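Local coordinates for putative uncharacterized protein TTHB189 (Thermus thermophilus, PDB 2ZCA) that is of the Cse2 (CasB) family and probably serves in CRISPR antiviral defence as the small subunit of a type I-E interference complex, at residues Phe100-Leu103 / Leu104-Asp107; Arg143-Gln146 / Ala147-Arg151; Phe27-Ser30 / Leu31-Pro35. One frame throughout, in Å; residues are numbered along the deposited sequence.

Interaction 1: residues Phe100-Leu103 / Leu104-Asp107; sequences FLAL and LEAD
Leu104 lays its isobutyl group over the ring of Phe100, four residues back along the chain, and this pair carries the apolar part of the contact. The evidence for a CH-pi interaction is positional: Leu104 CG stands 4.2 Å from the centroid of the Phe100 ring and 20° off its normal, shifted toward the rim. From there Leu104 CD1 reaches the far end of the ring, 3.6 Å from Phe100 CZ, while CD2 meets CE1. The ring is presented to it because Phe100 CG is anti to its backbone N (chi1 171°), which swings the phenyl forward along the helix. Leu101 touches Leu104 more lightly, its CD2 lying 4.3 Å from Leu104 CD1. The backbone sets this spacing: Leu104 N donates to Phe100 O over 3.1 Å, and Glu105 N to Leu101 O over 3.0 Å. Beyond that the pattern shortens, since Ala106 N bonds to Leu103 O at 3.1 Å, three residues rather than four apart. Leu103 thus takes part largely through its backbone; its side chain is directed away, packing on Leu86, Ile111 and Trp149. Glu105 extends back alongside the same turn, with Glu105 OE1 and OE2 each 3.4 Å from Leu101 O; these are acceptors facing an acceptor, so the approach supplies no bond. Phe100 also stacks on Tyr153. The whole is the C-terminal turn of an alpha-helix, with i to i-4 bonds giving way to an i to i-3 bond as helix 96-104 runs out within the helical Cse2 fold.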
# COMPACT_ATOMS: atom_id res chain seq x y z
N PHE A 100 -9.80 3.39 -11.17
CA PHE A 100 -9.66 4.24 -10.00
C PHE A 100 -10.99 4.29 -9.23
O PHE A 100 -11.01 4.11 -8.02
CB PHE A 100 -9.25 5.66 -10.42
CG PHE A 100 -9.31 6.66 -9.29
CD1 PHE A 100 -8.47 6.54 -8.19
CD2 PHE A 100 -10.21 7.72 -9.33
CE1 PHE A 100 -8.53 7.45 -7.14
CE2 PHE A 100 -10.29 8.64 -8.28
CZ PHE A 100 -9.44 8.50 -7.18
N LEU A 101 -12.09 4.51 -9.93
CA LEU A 101 -13.38 4.56 -9.25
C LEU A 101 -13.73 3.23 -8.59
O LEU A 101 -14.29 3.22 -7.49
CB LEU A 101 -14.48 4.98 -10.23
CG LEU A 101 -14.34 6.43 -10.71
CD1 LEU A 101 -15.43 6.75 -11.71
CD2 LEU A 101 -14.40 7.38 -9.53
N ALA A 102 -13.40 2.13 -9.24
CA ALA A 102 -13.68 0.80 -8.68
C ALA A 102 -12.84 0.58 -7.43
O ALA A 102 -13.24 -0.14 -6.51
CB ALA A 102 -13.39 -0.28 -9.72
N LEU A 103 -11.66 1.20 -7.41
CA LEU A 103 -10.77 1.09 -6.26
C LEU A 103 -11.43 1.80 -5.08
O LEU A 103 -11.51 1.27 -3.97
CB LEU A 103 -9.42 1.72 -6.58
CG LEU A 103 -8.38 1.73 -5.45
CD1 LEU A 103 -8.19 0.32 -4.92
CD2 LEU A 103 -7.08 2.31 -5.98
N LEU A 104 -11.93 3.01 -5.32
CA LEU A 104 -12.59 3.77 -4.26
C LEU A 104 -13.82 3.02 -3.75
O LEU A 104 -14.20 3.16 -2.59
CB LEU A 104 -13.01 5.15 -4.77
CG LEU A 104 -11.92 6.09 -5.27
CD1 LEU A 104 -12.56 7.41 -5.69
CD2 LEU A 104 -10.89 6.33 -4.17
N GLU A 105 -14.45 2.23 -4.62
CA GLU A 105 -15.66 1.49 -4.27
C GLU A 105 -15.41 0.10 -3.69
O GLU A 105 -16.35 -0.58 -3.29
CB GLU A 105 -16.56 1.37 -5.51
CG GLU A 105 -16.98 2.71 -6.09
CD GLU A 105 -17.30 2.64 -7.58
OE1 GLU A 105 -17.20 1.55 -8.18
OE2 GLU A 105 -17.64 3.70 -8.15
N ALA A 106 -14.15 -0.32 -3.64
CA ALA A 106 -13.81 -1.65 -3.14
C ALA A 106 -14.12 -1.89 -1.67
O ALA A 106 -13.84 -1.04 -0.82
CB ALA A 106 -12.33 -1.93 -3.40
N ASP A 107 -14.70 -3.05 -1.37
CA ASP A 107 -15.00 -3.39 0.02
C ASP A 107 -13.91 -4.32 0.55
O ASP A 107 -12.91 -4.56 -0.11
CB ASP A 107 -16.39 -4.04 0.16
CG ASP A 107 -16.52 -5.35 -0.61
OD1 ASP A 107 -15.51 -6.06 -0.78
OD2 ASP A 107 -17.66 -5.67 -1.01

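Interaction 2: residues Arg143-Gln146 / Ala147-Arg151; sequences RHVQ and ARWAR
Trp149 N donates to Val145 O at 2.9 Å, approaching nearly along the C=O axis. It belongs to a run of four such bonds, with Ala147 N to Arg143 O, Arg148 N to His144 O at 3.0 Å, and Ala150 N to Gln146 O. The N-H angles, all 150° or more, identify regular i to i-4 bonding that starts at the N-cap residue, Arg143. The side-chain polar ends look outside this turn. Trp149 NE1 and Arg148 NH1 both reach Asp134 OD2, a hydrogen bond and a salt bridge on one carboxylate oxygen, and Arg148 NE forms a second salt bridge with Glu152. Gln146 NE2 bonds to Trp138 O, and Leu104 O accepts a hydrogen bond from Arg143 NH2. Working outward, Val145 and Trp149 lie side by side and point the same way. With chi1 at 176°, Val145 CG1 sits beside the carbonyl carbon and faces the indole of the next turn, 3.5 Å from Trp149 NE1 and 3.7 Å from Trp149 CD1. Trp149 CD1 also sits 3.2 Å from Val145 O, so both backbone and methyl abut the same end of the indole. Gln146 CB lies over one face of the Arg143 guanidinium, 3.8 Å above its plane and offset toward its rim. Together these features describe the N-terminal turns of an alpha-helix, with an i to i+4 Val-Trp pair along one buried side of helix 144-155.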
# COMPACT_ATOMS: atom_id res chain seq x y z
N ARG A 143 -16.09 7.01 5.01
CA ARG A 143 -15.36 6.84 3.76
C ARG A 143 -14.62 8.15 3.46
O ARG A 143 -14.59 8.61 2.32
CB ARG A 143 -16.32 6.48 2.61
CG ARG A 143 -17.04 5.15 2.84
CD ARG A 143 -17.94 4.74 1.67
NE ARG A 143 -17.18 4.41 0.47
CZ ARG A 143 -17.05 5.21 -0.58
NH1 ARG A 143 -17.64 6.40 -0.57
NH2 ARG A 143 -16.34 4.83 -1.63
N HIS A 144 -14.02 8.74 4.48
CA HIS A 144 -13.31 10.00 4.29
C HIS A 144 -12.04 9.85 3.47
O HIS A 144 -11.69 10.75 2.71
CB HIS A 144 -13.00 10.66 5.64
CG HIS A 144 -12.04 9.90 6.50
ND1 HIS A 144 -10.68 10.13 6.47
CD2 HIS A 144 -12.23 8.93 7.42
CE1 HIS A 144 -10.08 9.34 7.35
NE2 HIS A 144 -11.00 8.60 7.94
N VAL A 145 -11.36 8.71 3.60
CA VAL A 145 -10.14 8.49 2.81
C VAL A 145 -10.50 8.45 1.33
O VAL A 145 -9.83 9.06 0.50
CB VAL A 145 -9.45 7.17 3.18
CG1 VAL A 145 -8.25 6.94 2.26
CG2 VAL A 145 -9.00 7.19 4.64
N GLN A 146 -11.57 7.72 1.01
CA GLN A 146 -12.00 7.60 -0.38
C GLN A 146 -12.34 8.95 -0.98
O GLN A 146 -12.00 9.23 -2.13
CB GLN A 146 -13.21 6.66 -0.48
CG GLN A 146 -12.87 5.20 -0.21
CD GLN A 146 -12.88 4.84 1.27
OE1 GLN A 146 -12.78 5.70 2.14
NE2 GLN A 146 -12.98 3.54 1.55
N ALA A 147 -13.02 9.79 -0.21
CA ALA A 147 -13.38 11.12 -0.70
C ALA A 147 -12.12 11.95 -0.94
O ALA A 147 -12.06 12.71 -1.90
CB ALA A 147 -14.29 11.82 0.30
N ARG A 148 -11.12 11.80 -0.07
CA ARG A 148 -9.89 12.56 -0.22
C ARG A 148 -9.11 12.08 -1.44
O ARG A 148 -8.45 12.87 -2.11
CB ARG A 148 -9.01 12.44 1.03
CG ARG A 148 -8.04 13.61 1.20
CD ARG A 148 -6.87 13.27 2.11
NE ARG A 148 -5.89 12.43 1.42
CZ ARG A 148 -5.50 11.23 1.84
NH1 ARG A 148 -4.60 10.55 1.14
NH2 ARG A 148 -5.99 10.72 2.96
N TRP A 149 -9.17 10.78 -1.72
CA TRP A 149 -8.48 10.25 -2.89
C TRP A 149 -9.11 10.87 -4.13
O TRP A 149 -8.41 11.26 -5.07
CB TRP A 149 -8.59 8.72 -2.95
CG TRP A 149 -7.58 8.03 -2.09
CD1 TRP A 149 -7.03 8.48 -0.93
CD2 TRP A 149 -7.00 6.74 -2.32
NE1 TRP A 149 -6.15 7.55 -0.41
CE2 TRP A 149 -6.12 6.47 -1.25
CE3 TRP A 149 -7.15 5.77 -3.33
CZ2 TRP A 149 -5.38 5.28 -1.16
CZ3 TRP A 149 -6.42 4.59 -3.24
CH2 TRP A 149 -5.55 4.36 -2.16
N ALA A 150 -10.43 10.97 -4.13
CA ALA A 150 -11.14 11.57 -5.25
C ALA A 150 -10.68 13.02 -5.41
O ALA A 150 -10.49 13.49 -6.53
CB ALA A 150 -12.64 11.51 -5.02
N ARG A 151 -10.49 13.70 -4.29
CA ARG A 151 -10.03 15.10 -4.30
C ARG A 151 -8.63 15.20 -4.91
O ARG A 151 -8.35 16.10 -5.70
CB ARG A 151 -9.99 15.65 -2.87
CG ARG A 151 -9.69 17.14 -2.77
CD ARG A 151 -9.47 17.57 -1.32
NE ARG A 151 -8.17 17.13 -0.81
CZ ARG A 151 -7.84 17.10 0.48
NH1 ARG A 151 -8.71 17.48 1.40
NH2 ARG A 151 -6.63 16.68 0.85

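Interaction 3: residues Phe27-Ser30 / Leu31-Pro35; sequences FRRS and LAFPP
Three successive backbone bonds, Leu31 N to Arg28 O (3.2 Å), Ala32 N to Arg29 O (3.1 Å) and Phe33 N to Ser30 O (3.0 Å), each span three residues, a 3-10 type series of overlapping turns at the exit from helix 20-29. The backbone torsions support this reading: Ser30, Leu31 and Ala32 all keep to the helical region, and Phe33, with phi/psi of -127°/165°, then takes the chain into an extended course through two prolines. Among the side chains, Arg29 folds over the turn it begins. Its chain bends at chi2, which brings one face of the guanidinium over Ala32 CB and the CE1 edge of Phe33. Ala32 CB sits toward the rim of that face, and Phe33 comes to it with the CE1-CZ side of its ring, CE1 being 3.7 Å from Arg29 NE. Guanidinium and ring planes stand 82° apart, so the ring meets the guanidinium face edge-on and the two are not stacked in parallel. The Phe33 ring also places its edge on the backbone, with Arg29 O in the ring plane and 3.6 Å from Phe33 CD1; it also meets the ring of Tyr38. Arg28 and Leu31 cross at about a right angle, Leu31 CD1 meeting Arg28 NH1, while Leu31 packs further on Ala67 of helix 56-71. Ser30 turns its hydroxyl back into the helix: OG donates to Phe27 O at a short 2.5 Å. Its carbonyl serves the other direction, toward a water that lies between two carbonyl oxygens, 2.7 Å from Ser30 O and 2.7 Å from Pro34 O.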
# COMPACT_ATOMS: atom_id res chain seq x y z
N PHE A 27 8.31 -10.54 0.61
CA PHE A 27 7.26 -9.55 0.39
C PHE A 27 6.71 -9.64 -1.03
O PHE A 27 5.49 -9.61 -1.24
CB PHE A 27 7.78 -8.12 0.62
CG PHE A 27 8.12 -7.80 2.05
CD1 PHE A 27 7.47 -8.44 3.10
CD2 PHE A 27 9.05 -6.81 2.35
CE1 PHE A 27 7.74 -8.10 4.43
CE2 PHE A 27 9.33 -6.46 3.67
CZ PHE A 27 8.67 -7.10 4.71
N ARG A 28 7.60 -9.77 -2.01
CA ARG A 28 7.17 -9.85 -3.40
C ARG A 28 6.33 -11.09 -3.64
O ARG A 28 5.27 -11.02 -4.27
CB ARG A 28 8.39 -9.84 -4.33
CG ARG A 28 8.03 -9.93 -5.81
CD ARG A 28 7.25 -8.70 -6.28
NE ARG A 28 6.84 -8.83 -7.67
CZ ARG A 28 5.89 -9.65 -8.11
NH1 ARG A 28 5.22 -10.42 -7.26
NH2 ARG A 28 5.61 -9.71 -9.40
N ARG A 29 6.78 -12.23 -3.13
CA ARG A 29 6.04 -13.46 -3.31
C ARG A 29 4.69 -13.43 -2.58
O ARG A 29 3.74 -14.07 -3.02
CB ARG A 29 6.88 -14.65 -2.82
CG ARG A 29 6.17 -15.99 -2.89
CD ARG A 29 5.65 -16.29 -4.29
NE ARG A 29 4.99 -17.59 -4.35
CZ ARG A 29 4.31 -18.05 -5.40
NH1 ARG A 29 4.20 -17.30 -6.50
NH2 ARG A 29 3.74 -19.24 -5.36
N SER A 30 4.61 -12.68 -1.48
CA SER A 30 3.36 -12.60 -0.72
C SER A 30 2.20 -12.00 -1.51
O SER A 30 1.05 -12.13 -1.11
CB SER A 30 3.55 -11.77 0.56
OG SER A 30 3.62 -10.38 0.28
N LEU A 31 2.49 -11.35 -2.63
CA LEU A 31 1.43 -10.77 -3.44
C LEU A 31 0.52 -11.83 -4.05
O LEU A 31 -0.59 -11.54 -4.48
CB LEU A 31 2.00 -9.88 -4.55
CG LEU A 31 2.40 -8.46 -4.14
CD1 LEU A 31 2.88 -7.70 -5.37
CD2 LEU A 31 1.21 -7.73 -3.51
N ALA A 32 1.01 -13.07 -4.08
CA ALA A 32 0.23 -14.18 -4.64
C ALA A 32 -0.79 -14.71 -3.64
O ALA A 32 -1.65 -15.52 -3.99
CB ALA A 32 1.17 -15.30 -5.08
N PHE A 33 -0.68 -14.26 -2.39
CA PHE A 33 -1.58 -14.71 -1.33
C PHE A 33 -2.26 -13.56 -0.60
O PHE A 33 -1.84 -12.41 -0.71
CB PHE A 33 -0.80 -15.54 -0.30
CG PHE A 33 0.08 -16.59 -0.89
CD1 PHE A 33 1.27 -16.25 -1.53
CD2 PHE A 33 -0.28 -17.93 -0.83
CE1 PHE A 33 2.08 -17.22 -2.10
CE2 PHE A 33 0.53 -18.92 -1.40
CZ PHE A 33 1.71 -18.56 -2.03
N PRO A 34 -3.32 -13.86 0.16
CA PRO A 34 -4.00 -12.79 0.89
C PRO A 34 -3.01 -12.17 1.87
O PRO A 34 -2.15 -12.87 2.41
CB PRO A 34 -5.13 -13.53 1.61
CG PRO A 34 -5.40 -14.72 0.71
CD PRO A 34 -3.99 -15.15 0.36
N PRO A 35 -3.10 -10.86 2.10
CA PRO A 35 -2.20 -10.17 3.02
C PRO A 35 -2.21 -10.83 4.39
O PRO A 35 -3.27 -11.13 4.93
CB PRO A 35 -2.77 -8.75 3.07
CG PRO A 35 -3.37 -8.58 1.71
CD PRO A 35 -4.05 -9.91 1.48
O HOH W 1 0.40 -12.48 1.53

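Overall arrangement
Interactions 1 and 2 form one neighbourhood, their centres 11 Å apart: helices 96-104 and 144-155 touch there, with Leu104 CD2 3.5 Å from Trp149 CB. Both are partly buried, and they differ in place: one closes helix 96-104, the other opens helix 144-155. Interaction 3 is a surface contact on a different element, the end of helix 20-29; its centre is about 26 Å from that of interaction 2, on the opposite side of the chain's centre. Interaction 1 has a Leu-Phe CH-pi pair and interaction 2 a Val-Trp contact beside polar side chains bound elsewhere, whereas interaction 3 sets arginine and phenylalanine side chains on a surface turn, with a water between two carbonyls.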